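Local coordinates for protein putative glutaryl-CoA dehydrogenase (Thermus thermophilus, PDB 2EBA) that is a putative member of the acyl-CoA dehydrogenase family of flavoproteins, binding flavin-adenine dinucleotide in a four-chain assembly, at residues A[144-149]-A[159-164]; A[155-160]-A[215-220]; A[24-29]-A[80-85]. All coordinates share one frame; numbering follows the deposited sequence.

Contact 1: A[144-149]-A[159-164]. With FAD (flavin-adenine dinucleotide), chain I.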
loop_
_atom_site.group_PDB
_atom_site.type_symbol
_atom_site.label_atom_id
_atom_site.label_comp_id
_atom_site.label_asym_id
_atom_site.label_seq_id
_atom_site.Cartn_x
_atom_site.Cartn_y
_atom_site.Cartn_z
ATOM N N MET A 144 -18.798 -24.641 15.535
ATOM C CA MET A 144 -18.676 -26.099 15.571
ATOM C C MET A 144 -19.997 -26.706 16.021
ATOM O O MET A 144 -20.221 -26.877 17.225
ATOM C CB MET A 144 -17.581 -26.533 16.553
ATOM C CG MET A 144 -17.457 -28.044 16.724
ATOM S SD MET A 144 -16.253 -28.492 17.934
ATOM C CE MET A 144 -14.875 -28.200 17.087
ATOM N N LYS A 145 -20.888 -27.036 15.088
ATOM C CA LYS A 145 -22.144 -27.628 15.524
ATOM C C LYS A 145 -22.191 -29.125 15.381
ATOM O O LYS A 145 -23.270 -29.720 15.502
ATOM C CB LYS A 145 -23.335 -27.033 14.796
ATOM C CG LYS A 145 -23.389 -25.569 14.939
ATOM C CD LYS A 145 -23.465 -25.047 13.552
ATOM C CE LYS A 145 -23.741 -23.603 13.563
ATOM N NZ LYS A 145 -25.194 -23.437 13.794
ATOM N N THR A 146 -21.047 -29.740 15.101
ATOM C CA THR A 146 -21.030 -31.186 14.996
ATOM C C THR A 146 -21.101 -31.687 16.439
ATOM O O THR A 146 -20.282 -31.298 17.277
ATOM C CB THR A 146 -19.734 -31.682 14.342
ATOM O OG1 THR A 146 -19.697 -31.247 12.983
ATOM C CG2 THR A 146 -19.642 -33.191 14.395
ATOM N N ARG A 147 -22.064 -32.549 16.731
ATOM C CA ARG A 147 -22.213 -33.062 18.080
ATOM C C ARG A 147 -21.743 -34.484 18.270
ATOM O O ARG A 147 -21.679 -35.272 17.329
ATOM C CB ARG A 147 -23.664 -32.965 18.511
ATOM C CG ARG A 147 -24.072 -31.581 18.876
ATOM C CD ARG A 147 -23.335 -31.142 20.123
ATOM N NE ARG A 147 -23.618 -29.749 20.436
ATOM C CZ ARG A 147 -23.221 -28.725 19.686
ATOM N NH1 ARG A 147 -22.516 -28.946 18.580
ATOM N NH2 ARG A 147 -23.526 -27.477 20.043
ATOM N N ALA A 148 -21.433 -34.795 19.521
ATOM C CA ALA A 148 -20.972 -36.111 19.912
ATOM C C ALA A 148 -21.632 -36.458 21.248
ATOM O O ALA A 148 -21.456 -35.755 22.244
ATOM C CB ALA A 148 -19.456 -36.110 20.041
ATOM N N ARG A 149 -22.405 -37.541 21.258
ATOM C CA ARG A 149 -23.093 -37.969 22.470
ATOM C C ARG A 149 -22.712 -39.381 22.819
ATOM O O ARG A 149 -22.790 -40.271 21.974
ATOM C CB ARG A 149 -24.597 -37.868 22.269
ATOM C CG ARG A 149 -25.062 -36.430 22.067
ATOM C CD ARG A 149 -26.577 -36.340 21.919
ATOM N NE ARG A 149 -27.036 -34.966 21.703
ATOM C CZ ARG A 149 -28.303 -34.636 21.464
ATOM N NH1 ARG A 149 -29.240 -35.584 21.415
ATOM N NH2 ARG A 149 -28.639 -33.362 21.258
ATOM N N GLY A 159 -22.992 -34.013 12.269
ATOM C CA GLY A 159 -22.540 -32.690 11.894
ATOM C C GLY A 159 -22.024 -32.651 10.477
ATOM O O GLY A 159 -22.075 -33.642 9.753
ATOM N N THR A 160 -21.514 -31.502 10.075
ATOM C CA THR A 160 -20.978 -31.350 8.737
ATOM C C THR A 160 -19.664 -30.561 8.749
ATOM O O THR A 160 -19.464 -29.677 9.580
ATOM C CB THR A 160 -21.996 -30.636 7.826
ATOM O OG1 THR A 160 -23.086 -31.522 7.552
ATOM C CG2 THR A 160 -21.349 -30.208 6.525
ATOM N N LYS A 161 -18.764 -30.903 7.833
ATOM C CA LYS A 161 -17.488 -30.217 7.721
ATOM C C LYS A 161 -17.331 -29.764 6.278
ATOM O O LYS A 161 -17.677 -30.490 5.342
ATOM C CB LYS A 161 -16.338 -31.153 8.126
ATOM C CG LYS A 161 -16.404 -31.627 9.576
ATOM C CD LYS A 161 -16.378 -30.453 10.561
ATOM C CE LYS A 161 -16.370 -30.938 12.013
ATOM N NZ LYS A 161 -16.444 -29.835 13.025
ATOM N N MET A 162 -16.831 -28.547 6.092
ATOM C CA MET A 162 -16.678 -27.987 4.751
ATOM C C MET A 162 -15.215 -27.722 4.435
ATOM O O MET A 162 -14.425 -27.363 5.309
ATOM C CB MET A 162 -17.461 -26.684 4.593
ATOM C CG MET A 162 -18.566 -26.714 3.530
ATOM S SD MET A 162 -18.177 -27.711 2.082
ATOM C CE MET A 162 -17.613 -26.564 1.021
ATOM N N TRP A 163 -14.879 -27.887 3.163
ATOM C CA TRP A 163 -13.535 -27.649 2.671
ATOM C C TRP A 163 -12.492 -28.532 3.346
ATOM O O TRP A 163 -11.473 -28.037 3.751
ATOM C CB TRP A 163 -13.131 -26.178 2.887
ATOM C CG TRP A 163 -14.132 -25.132 2.432
ATOM C CD1 TRP A 163 -14.830 -24.271 3.225
ATOM C CD2 TRP A 163 -14.560 -24.875 1.090
ATOM N NE1 TRP A 163 -15.672 -23.496 2.462
ATOM C CE2 TRP A 163 -15.527 -23.849 1.148
ATOM C CE3 TRP A 163 -14.222 -25.414 -0.155
ATOM C CZ2 TRP A 163 -16.161 -23.355 0.009
ATOM C CZ3 TRP A 163 -14.855 -24.921 -1.290
ATOM C CH2 TRP A 163 -15.813 -23.902 -1.197
ATOM N N ILE A 164 -12.723 -29.833 3.460
ATOM C CA ILE A 164 -11.736 -30.682 4.117
ATOM C C ILE A 164 -10.792 -31.329 3.118
ATOM O O ILE A 164 -11.228 -32.091 2.252
ATOM C CB ILE A 164 -12.430 -31.773 4.940
ATOM C CG1 ILE A 164 -13.480 -31.123 5.847
ATOM C CG2 ILE A 164 -11.403 -32.560 5.758
ATOM C CD1 ILE A 164 -12.956 -29.988 6.698
HETATM P PA FAD I . -15.216 -16.965 7.221
HETATM O O1A FAD I . -16.684 -16.603 7.166
HETATM O O2A FAD I . -14.617 -17.566 8.468
HETATM O O5B FAD I . -14.384 -15.649 6.772
HETATM C C5B FAD I . -14.695 -14.838 5.765
HETATM C C4B FAD I . -14.085 -13.460 5.732
HETATM O O4B FAD I . -14.243 -12.773 7.157
HETATM C C3B FAD I . -12.492 -13.653 5.979
HETATM O O3B FAD I . -11.913 -12.468 5.444
HETATM C C2B FAD I . -12.122 -13.464 7.468
HETATM O O2B FAD I . -10.937 -12.786 7.646
HETATM C C1B FAD I . -13.180 -12.464 7.861
HETATM N N9A FAD I . -13.428 -12.689 9.350
HETATM C C8A FAD I . -13.883 -13.801 9.904
HETATM N N7A FAD I . -13.985 -13.558 11.254
HETATM C C5A FAD I . -13.597 -12.278 11.507
HETATM C C6A FAD I . -13.492 -11.469 12.687
HETATM N N6A FAD I . -13.806 -11.954 13.901
HETATM N N1A FAD I . -13.054 -10.172 12.574
HETATM C C2A FAD I . -12.719 -9.643 11.358
HETATM N N3A FAD I . -12.810 -10.397 10.214
HETATM C C4A FAD I . -13.255 -11.707 10.268
HETATM N N1 FAD I . -10.487 -26.501 7.134
HETATM C C2 FAD I . -10.189 -27.614 7.886
HETATM O O2 FAD I . -10.570 -27.690 9.067
HETATM N N3 FAD I . -9.477 -28.644 7.335
HETATM C C4 FAD I . -9.051 -28.587 6.030
HETATM O O4 FAD I . -8.416 -29.543 5.544
HETATM C C4X FAD I . -9.349 -27.456 5.240
HETATM N N5 FAD I . -8.955 -27.381 3.920
HETATM C C5X FAD I . -9.275 -26.299 3.136
HETATM C C6 FAD I . -8.885 -26.273 1.772
HETATM C C7 FAD I . -9.237 -25.175 0.947
HETATM C C7M FAD I . -8.802 -25.225 -0.503
HETATM C C8 FAD I . -9.979 -24.080 1.494
HETATM C C8M FAD I . -10.399 -22.871 0.685
HETATM C C9 FAD I . -10.358 -24.112 2.847
HETATM C C9A FAD I . -10.025 -25.214 3.703
HETATM N N10 FAD I . -10.414 -25.287 5.058
HETATM C C10 FAD I . -10.091 -26.388 5.819
HETATM C "C1'" FAD I . -11.198 -24.223 5.701
HETATM C "C2'" FAD I . -10.460 -22.932 5.899
HETATM O "O2'" FAD I . -9.682 -23.016 7.082
HETATM C "C3'" FAD I . -11.491 -21.841 5.935
HETATM O "O3'" FAD I . -11.773 -21.467 4.589
HETATM C "C4'" FAD I . -11.057 -20.596 6.699
HETATM O "O4'" FAD I . -11.224 -20.788 8.107
HETATM C "C5'" FAD I . -11.889 -19.399 6.282
HETATM O "O5'" FAD I . -13.181 -19.491 6.848
HETATM P P FAD I . -14.560 -19.477 5.996
HETATM O O1P FAD I . -14.332 -19.904 4.579
HETATM O O2P FAD I . -15.575 -20.265 6.788
HETATM O O3P FAD I . -14.919 -17.917 5.949
#

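Contact 2: A[155-160]-A[215-220]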
loop_
_atom_site.group_PDB
_atom_site.type_symbol
_atom_site.label_atom_id
_atom_site.label_comp_id
_atom_site.label_asym_id
_atom_site.label_seq_id
_atom_site.Cartn_x
_atom_site.Cartn_y
_atom_site.Cartn_z
ATOM N N TRP A 155 -19.665 -43.439 20.813
ATOM C CA TRP A 155 -20.167 -42.085 20.594
ATOM C C TRP A 155 -20.885 -41.994 19.256
ATOM O O TRP A 155 -20.471 -42.632 18.285
ATOM C CB TRP A 155 -19.024 -41.067 20.563
ATOM C CG TRP A 155 -18.206 -40.978 21.791
ATOM C CD1 TRP A 155 -17.256 -41.860 22.207
ATOM C CD2 TRP A 155 -18.244 -39.934 22.761
ATOM N NE1 TRP A 155 -16.689 -41.429 23.380
ATOM C CE2 TRP A 155 -17.278 -40.248 23.747
ATOM C CE3 TRP A 155 -18.999 -38.759 22.897
ATOM C CZ2 TRP A 155 -17.045 -39.431 24.857
ATOM C CZ3 TRP A 155 -18.767 -37.941 24.001
ATOM C CH2 TRP A 155 -17.795 -38.284 24.970
ATOM N N VAL A 156 -21.953 -41.201 19.206
ATOM C CA VAL A 156 -22.689 -41.003 17.963
ATOM C C VAL A 156 -22.448 -39.564 17.553
ATOM O O VAL A 156 -22.763 -38.634 18.294
ATOM C CB VAL A 156 -24.216 -41.248 18.112
ATOM C CG1 VAL A 156 -24.852 -40.186 18.999
ATOM C CG2 VAL A 156 -24.866 -41.232 16.742
ATOM N N LEU A 157 -21.863 -39.386 16.375
ATOM C CA LEU A 157 -21.547 -38.063 15.864
ATOM C C LEU A 157 -22.493 -37.617 14.761
ATOM O O LEU A 157 -22.886 -38.411 13.894
ATOM C CB LEU A 157 -20.105 -38.038 15.342
ATOM C CG LEU A 157 -18.935 -37.913 16.333
ATOM C CD1 LEU A 157 -19.130 -38.842 17.519
ATOM C CD2 LEU A 157 -17.629 -38.229 15.613
ATOM N N ASN A 158 -22.857 -36.336 14.810
ATOM C CA ASN A 158 -23.745 -35.714 13.827
ATOM C C ASN A 158 -23.256 -34.298 13.538
ATOM O O ASN A 158 -23.127 -33.480 14.443
ATOM C CB ASN A 158 -25.189 -35.637 14.347
ATOM C CG ASN A 158 -25.942 -36.951 14.211
ATOM O OD1 ASN A 158 -26.271 -37.381 13.103
ATOM N ND2 ASN A 158 -26.221 -37.591 15.340
ATOM N N GLY A 159 -22.992 -34.013 12.269
ATOM C CA GLY A 159 -22.540 -32.690 11.894
ATOM C C GLY A 159 -22.024 -32.651 10.477
ATOM O O GLY A 159 -22.075 -33.642 9.753
ATOM N N THR A 160 -21.514 -31.502 10.075
ATOM C CA THR A 160 -20.978 -31.350 8.737
ATOM C C THR A 160 -19.664 -30.561 8.749
ATOM O O THR A 160 -19.464 -29.677 9.580
ATOM C CB THR A 160 -21.996 -30.636 7.826
ATOM O OG1 THR A 160 -23.086 -31.522 7.552
ATOM C CG2 THR A 160 -21.349 -30.208 6.525
ATOM N N LEU A 215 -17.714 -33.115 4.392
ATOM C CA LEU A 215 -17.963 -34.315 5.175
ATOM C C LEU A 215 -19.324 -34.197 5.826
ATOM O O LEU A 215 -19.681 -33.161 6.379
ATOM C CB LEU A 215 -16.880 -34.514 6.254
ATOM C CG LEU A 215 -15.414 -34.454 5.813
ATOM C CD1 LEU A 215 -14.489 -34.755 6.993
ATOM C CD2 LEU A 215 -15.187 -35.436 4.689
ATOM N N VAL A 216 -20.103 -35.259 5.723
ATOM C CA VAL A 216 -21.417 -35.275 6.325
ATOM C C VAL A 216 -21.451 -36.498 7.222
ATOM O O VAL A 216 -21.273 -37.623 6.758
ATOM C CB VAL A 216 -22.538 -35.375 5.265
ATOM C CG1 VAL A 216 -23.880 -35.441 5.946
ATOM C CG2 VAL A 216 -22.498 -34.171 4.343
ATOM N N LEU A 217 -21.632 -36.261 8.515
ATOM C CA LEU A 217 -21.716 -37.331 9.484
ATOM C C LEU A 217 -23.157 -37.417 9.964
ATOM O O LEU A 217 -23.674 -36.504 10.601
ATOM C CB LEU A 217 -20.769 -37.075 10.664
ATOM C CG LEU A 217 -19.280 -37.232 10.337
ATOM C CD1 LEU A 217 -18.763 -35.931 9.759
ATOM C CD2 LEU A 217 -18.499 -37.622 11.590
ATOM N N GLU A 218 -23.799 -38.528 9.636
ATOM C CA GLU A 218 -25.186 -38.761 10.002
ATOM C C GLU A 218 -25.246 -39.965 10.940
ATOM O O GLU A 218 -25.102 -41.110 10.503
ATOM C CB GLU A 218 -25.989 -39.033 8.729
ATOM C CG GLU A 218 -27.414 -38.521 8.724
ATOM C CD GLU A 218 -28.070 -38.674 7.352
ATOM O OE1 GLU A 218 -28.056 -39.798 6.798
ATOM O OE2 GLU A 218 -28.601 -37.669 6.827
ATOM N N GLU A 219 -25.443 -39.697 12.232
ATOM C CA GLU A 219 -25.526 -40.746 13.250
ATOM C C GLU A 219 -24.348 -41.717 13.145
ATOM O O GLU A 219 -24.526 -42.927 13.190
ATOM C CB GLU A 219 -26.837 -41.516 13.088
ATOM C CG GLU A 219 -27.494 -41.922 14.393
ATOM C CD GLU A 219 -27.979 -40.735 15.216
ATOM O OE1 GLU A 219 -28.534 -39.780 14.631
ATOM O OE2 GLU A 219 -27.822 -40.765 16.455
ATOM N N VAL A 220 -23.143 -41.176 13.010
ATOM C CA VAL A 220 -21.936 -41.996 12.877
ATOM C C VAL A 220 -21.481 -42.529 14.223
ATOM O O VAL A 220 -21.221 -41.748 15.149
ATOM C CB VAL A 220 -20.786 -41.174 12.239
ATOM C CG1 VAL A 220 -19.498 -41.957 12.288
ATOM C CG2 VAL A 220 -21.142 -40.818 10.800
#

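Contact 3: A[24-29]-A[80-85]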
loop_
_atom_site.group_PDB
_atom_site.type_symbol
_atom_site.label_atom_id
_atom_site.label_comp_id
_atom_site.label_asym_id
_atom_site.label_seq_id
_atom_site.Cartn_x
_atom_site.Cartn_y
_atom_site.Cartn_z
ATOM N N ARG A 24 15.364 -32.733 -6.159
ATOM C CA ARG A 24 15.650 -33.686 -7.244
ATOM C C ARG A 24 14.420 -34.561 -7.511
ATOM O O ARG A 24 14.012 -34.735 -8.646
ATOM C CB ARG A 24 16.815 -34.622 -6.900
ATOM C CG ARG A 24 18.129 -34.021 -7.332
ATOM C CD ARG A 24 19.233 -35.051 -7.308
ATOM N NE ARG A 24 20.182 -34.756 -6.239
ATOM C CZ ARG A 24 20.227 -35.392 -5.075
ATOM N NH1 ARG A 24 19.365 -36.378 -4.836
ATOM N NH2 ARG A 24 21.096 -35.021 -4.144
ATOM N N PHE A 25 13.826 -35.116 -6.458
ATOM C CA PHE A 25 12.648 -35.948 -6.646
ATOM C C PHE A 25 11.512 -35.199 -7.322
ATOM O O PHE A 25 11.054 -35.616 -8.379
ATOM C CB PHE A 25 12.240 -36.517 -5.304
ATOM C CG PHE A 25 10.803 -36.812 -5.183
ATOM C CD1 PHE A 25 10.187 -37.743 -6.027
ATOM C CD2 PHE A 25 10.039 -36.151 -4.237
ATOM C CE1 PHE A 25 8.809 -37.995 -5.926
ATOM C CE2 PHE A 25 8.675 -36.405 -4.123
ATOM C CZ PHE A 25 8.060 -37.329 -4.978
ATOM N N LEU A 26 11.114 -34.074 -6.745
ATOM C CA LEU A 26 10.010 -33.292 -7.288
ATOM C C LEU A 26 10.169 -32.744 -8.675
ATOM O O LEU A 26 9.185 -32.508 -9.399
ATOM C CB LEU A 26 9.736 -32.122 -6.381
ATOM C CG LEU A 26 9.164 -32.591 -5.083
ATOM C CD1 LEU A 26 9.392 -31.477 -4.088
ATOM C CD2 LEU A 26 7.690 -32.925 -5.269
ATOM N N GLU A 27 11.420 -32.493 -9.011
ATOM C CA GLU A 27 11.769 -31.901 -10.272
ATOM C C GLU A 27 11.732 -32.875 -11.406
ATOM O O GLU A 27 11.519 -32.499 -12.572
ATOM C CB GLU A 27 13.158 -31.326 -10.162
ATOM C CG GLU A 27 13.424 -30.264 -11.160
ATOM C CD GLU A 27 14.080 -29.093 -10.486
ATOM O OE1 GLU A 27 15.262 -29.202 -10.086
ATOM O OE2 GLU A 27 13.401 -28.064 -10.323
ATOM N N LYS A 28 11.974 -34.143 -11.123
ATOM C CA LYS A 28 11.940 -35.056 -12.222
ATOM C C LYS A 28 10.596 -35.776 -12.220
ATOM O O LYS A 28 10.121 -36.206 -13.269
ATOM C CB LYS A 28 13.094 -36.037 -12.142
ATOM C CG LYS A 28 12.721 -37.433 -11.758
ATOM C CD LYS A 28 13.698 -38.335 -12.481
ATOM C CE LYS A 28 13.513 -39.787 -12.108
ATOM N NZ LYS A 28 13.964 -40.567 -13.292
ATOM N N GLU A 29 9.964 -35.886 -11.053
ATOM C CA GLU A 29 8.713 -36.620 -10.952
ATOM C C GLU A 29 7.421 -35.831 -10.849
ATOM O O GLU A 29 6.360 -36.393 -11.123
ATOM C CB GLU A 29 8.784 -37.604 -9.802
ATOM C CG GLU A 29 9.414 -38.922 -10.172
ATOM C CD GLU A 29 9.435 -39.903 -9.008
ATOM O OE1 GLU A 29 10.546 -40.312 -8.610
ATOM O OE2 GLU A 29 8.351 -40.264 -8.477
ATOM N N TYR A 80 8.969 -26.303 1.791
ATOM C CA TYR A 80 9.512 -25.277 0.906
ATOM C C TYR A 80 9.563 -25.795 -0.536
ATOM O O TYR A 80 9.003 -25.203 -1.469
ATOM C CB TYR A 80 10.934 -24.918 1.377
ATOM C CG TYR A 80 11.583 -23.777 0.634
ATOM C CD1 TYR A 80 11.442 -22.458 1.078
ATOM C CD2 TYR A 80 12.299 -24.005 -0.540
ATOM C CE1 TYR A 80 12.000 -21.394 0.372
ATOM C CE2 TYR A 80 12.857 -22.948 -1.260
ATOM C CZ TYR A 80 12.701 -21.645 -0.794
ATOM O OH TYR A 80 13.252 -20.589 -1.478
ATOM N N GLU A 81 10.259 -26.915 -0.700
ATOM C CA GLU A 81 10.414 -27.541 -2.003
ATOM C C GLU A 81 9.074 -28.035 -2.577
ATOM O O GLU A 81 8.830 -27.935 -3.781
ATOM C CB GLU A 81 11.427 -28.692 -1.905
ATOM C CG GLU A 81 12.870 -28.231 -1.691
ATOM C CD GLU A 81 13.325 -27.225 -2.741
ATOM O OE1 GLU A 81 13.109 -27.477 -3.942
ATOM O OE2 GLU A 81 13.906 -26.188 -2.371
ATOM N N LEU A 82 8.209 -28.559 -1.717
ATOM C CA LEU A 82 6.906 -29.025 -2.164
ATOM C C LEU A 82 6.101 -27.861 -2.763
ATOM O O LEU A 82 5.671 -27.923 -3.917
ATOM C CB LEU A 82 6.140 -29.639 -0.988
ATOM C CG LEU A 82 6.451 -31.086 -0.598
ATOM C CD1 LEU A 82 5.877 -31.369 0.765
ATOM C CD2 LEU A 82 5.864 -32.035 -1.622
ATOM N N GLU A 83 5.925 -26.799 -1.977
ATOM C CA GLU A 83 5.156 -25.624 -2.383
ATOM C C GLU A 83 5.743 -24.950 -3.601
ATOM O O GLU A 83 5.026 -24.418 -4.444
ATOM C CB GLU A 83 5.100 -24.616 -1.242
ATOM C CG GLU A 83 4.033 -23.554 -1.412
ATOM C CD GLU A 83 3.031 -23.570 -0.280
ATOM O OE1 GLU A 83 3.452 -23.858 0.865
ATOM O OE2 GLU A 83 1.839 -23.287 -0.529
ATOM N N ARG A 84 7.063 -24.969 -3.712
ATOM C CA ARG A 84 7.743 -24.362 -4.837
ATOM C C ARG A 84 7.229 -25.001 -6.146
ATOM O O ARG A 84 7.275 -24.396 -7.226
ATOM C CB ARG A 84 9.216 -24.596 -4.691
ATOM C CG ARG A 84 10.081 -24.084 -5.799
ATOM C CD ARG A 84 11.493 -24.420 -5.367
ATOM N NE ARG A 84 12.475 -24.419 -6.443
ATOM C CZ ARG A 84 12.546 -25.335 -7.416
ATOM N NH1 ARG A 84 11.677 -26.352 -7.474
ATOM N NH2 ARG A 84 13.508 -25.253 -8.333
ATOM N N VAL A 85 6.764 -26.239 -6.041
ATOM C CA VAL A 85 6.227 -26.901 -7.219
ATOM C C VAL A 85 4.750 -26.504 -7.280
ATOM O O VAL A 85 4.304 -25.911 -8.259
ATOM C CB VAL A 85 6.340 -28.424 -7.114
ATOM C CG1 VAL A 85 5.708 -29.052 -8.327
ATOM C CG2 VAL A 85 7.799 -28.837 -7.004
#

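Contact 1: A[144-149]-A[159-164]
T146 sets its side chain against the backbone of G159 and the end of K161. Van der Waals packing comes first: OG1 of T146 lies 3.4 Å from CA of G159, and the glycine, having no side chain, lets the oxygen come this close. CG2 of T146, anti to the backbone N, rests 3.9 Å from the same CA. The K161 chain bends at chi2 (-59°) and then runs extended, which carries CE to 3.5 Å from OG1 of T146 and brings NZ to 4.2 Å from CG of M144. The polar ends meet through a third party: E133 accepts a hydrogen bond from OG1 of T146 and forms a salt bridge with NZ of K161, and that ammonium also bonds to the carbonyls of L131 and W176. Flavin contacts lie further along segment 159-164, where CB of W163 is 3.4 Å from C9A of FAD and CD1 of I164 is 3.8 Å from its N3. Thus strand 154-165 of the beta hairpin in the middle domain reaches the flavin at one end, while nearer its middle a buried lysine charge is probably balanced by E133 and further stabilised by the two carbonyls.

Contact 2: A[155-160]-A[215-220]
N158 and E219 meet where the backbone of segment 215-220 turns a corner. OD1 of N158 lies 2.6 Å from N of E219 and accepts its hydrogen bond, the donor standing above the amide carbonyl plane, 47° out of it. ND2 of the same amide reaches back to OE1 of E219 in a weak bond of 3.3 Å, the amide and carboxylate planes turned 56° apart. The glutamate chain bends at chi2 (66°), which brings its carboxylate back toward the amide and lays its CG 3.6 Å from CG2 of V156. Around this pair the strands are antiparallel. L157 and V220 form a hydrogen-bonded pair, L157 N to V220 O being 2.7 Å and nearly straight; G159 and L217 form the next, with L217 N 2.9 Å from G159 O. Between them the register slips by one residue: E219 and V220 both face L157 in a G1 beta bulge, and N158 clasps E219 within it. On the face opposite T160 and V216, L157 and L217 lie side by side, CB to CD2 4.1 Å. Outward, F187 and V189 of strand 184-190 pack on L157, while F196 of strand 196-200 touches L217 and V220. Strand 154-165 pairs with strand 147-149 and with strands 212-217 and 220-223, and strand 184-190 packs against its leucine-bearing face.

Contact 3: A[24-29]-A[80-85]
R84 holds out its guanidinium to carboxylates on both helices. Its NH2 gives E27 OE2 a weak hydrogen bond of 3.4 Å, part of a salt bridge; the oxygen sits at the guanidinium edge, near its plane, although the carboxylate is tilted 60° from that plane. CG of R84 is anti to the backbone N (chi1 178°) and the chain runs extended to NE, spanning the gap to E27. E81, one turn earlier, completes the network by charge alone: its OE1 lies 4.0 Å from NH1 of R84, well out of the guanidinium plane. E81 also pairs with R23 of helix 13-29, and NE of R84 with E257 of helix 235-269; the carboxylates of E27, E81 and E257 probably offset R23 and R84, whose like charges lie close. These are two helices of the alpha-helical N-terminal domain of the acyl-CoA dehydrogenase fold, running nearly parallel at 20° with segment axes 10.0 Å apart. L26 points from helix 13-29 toward helix 72-85. Its CD1 touches the backbone O of E81 at 3.6 Å, its CD2 meets CD2 of L82 at 4.2 Å where the two side chains cross at about a right angle, and its CB lies 3.9 Å from CG2 of V85. Beyond L82, F51 of helix 48-54 and L89 and V93 of helix 87-107 continue the apolar packing.

How the contacts relate
Contacts 1 and 2 share G159 and T160 and lie in one antiparallel sheet: strand 154-165 pairs with the hairpin partner 147-149 and with strand 212-217, and probable bonds R147 N to N158 O and K161 O to L215 N join the two contacts. Contact 1 is buried and approaches the flavin, with its polar groups tied to E133; contact 2 is partly buried, combining strand backbone bonds with a more exposed asparagine-glutamate pairing at its bulge. Contact 3, largely buried but for E27, belongs to the helical N-terminal domain, its centre about 34 Å and 37 Å from theirs, across the chain's centre. No backbone hydrogen bond crosses there: leucine and valine packing joins the helices, with a weak salt bridge at its edge.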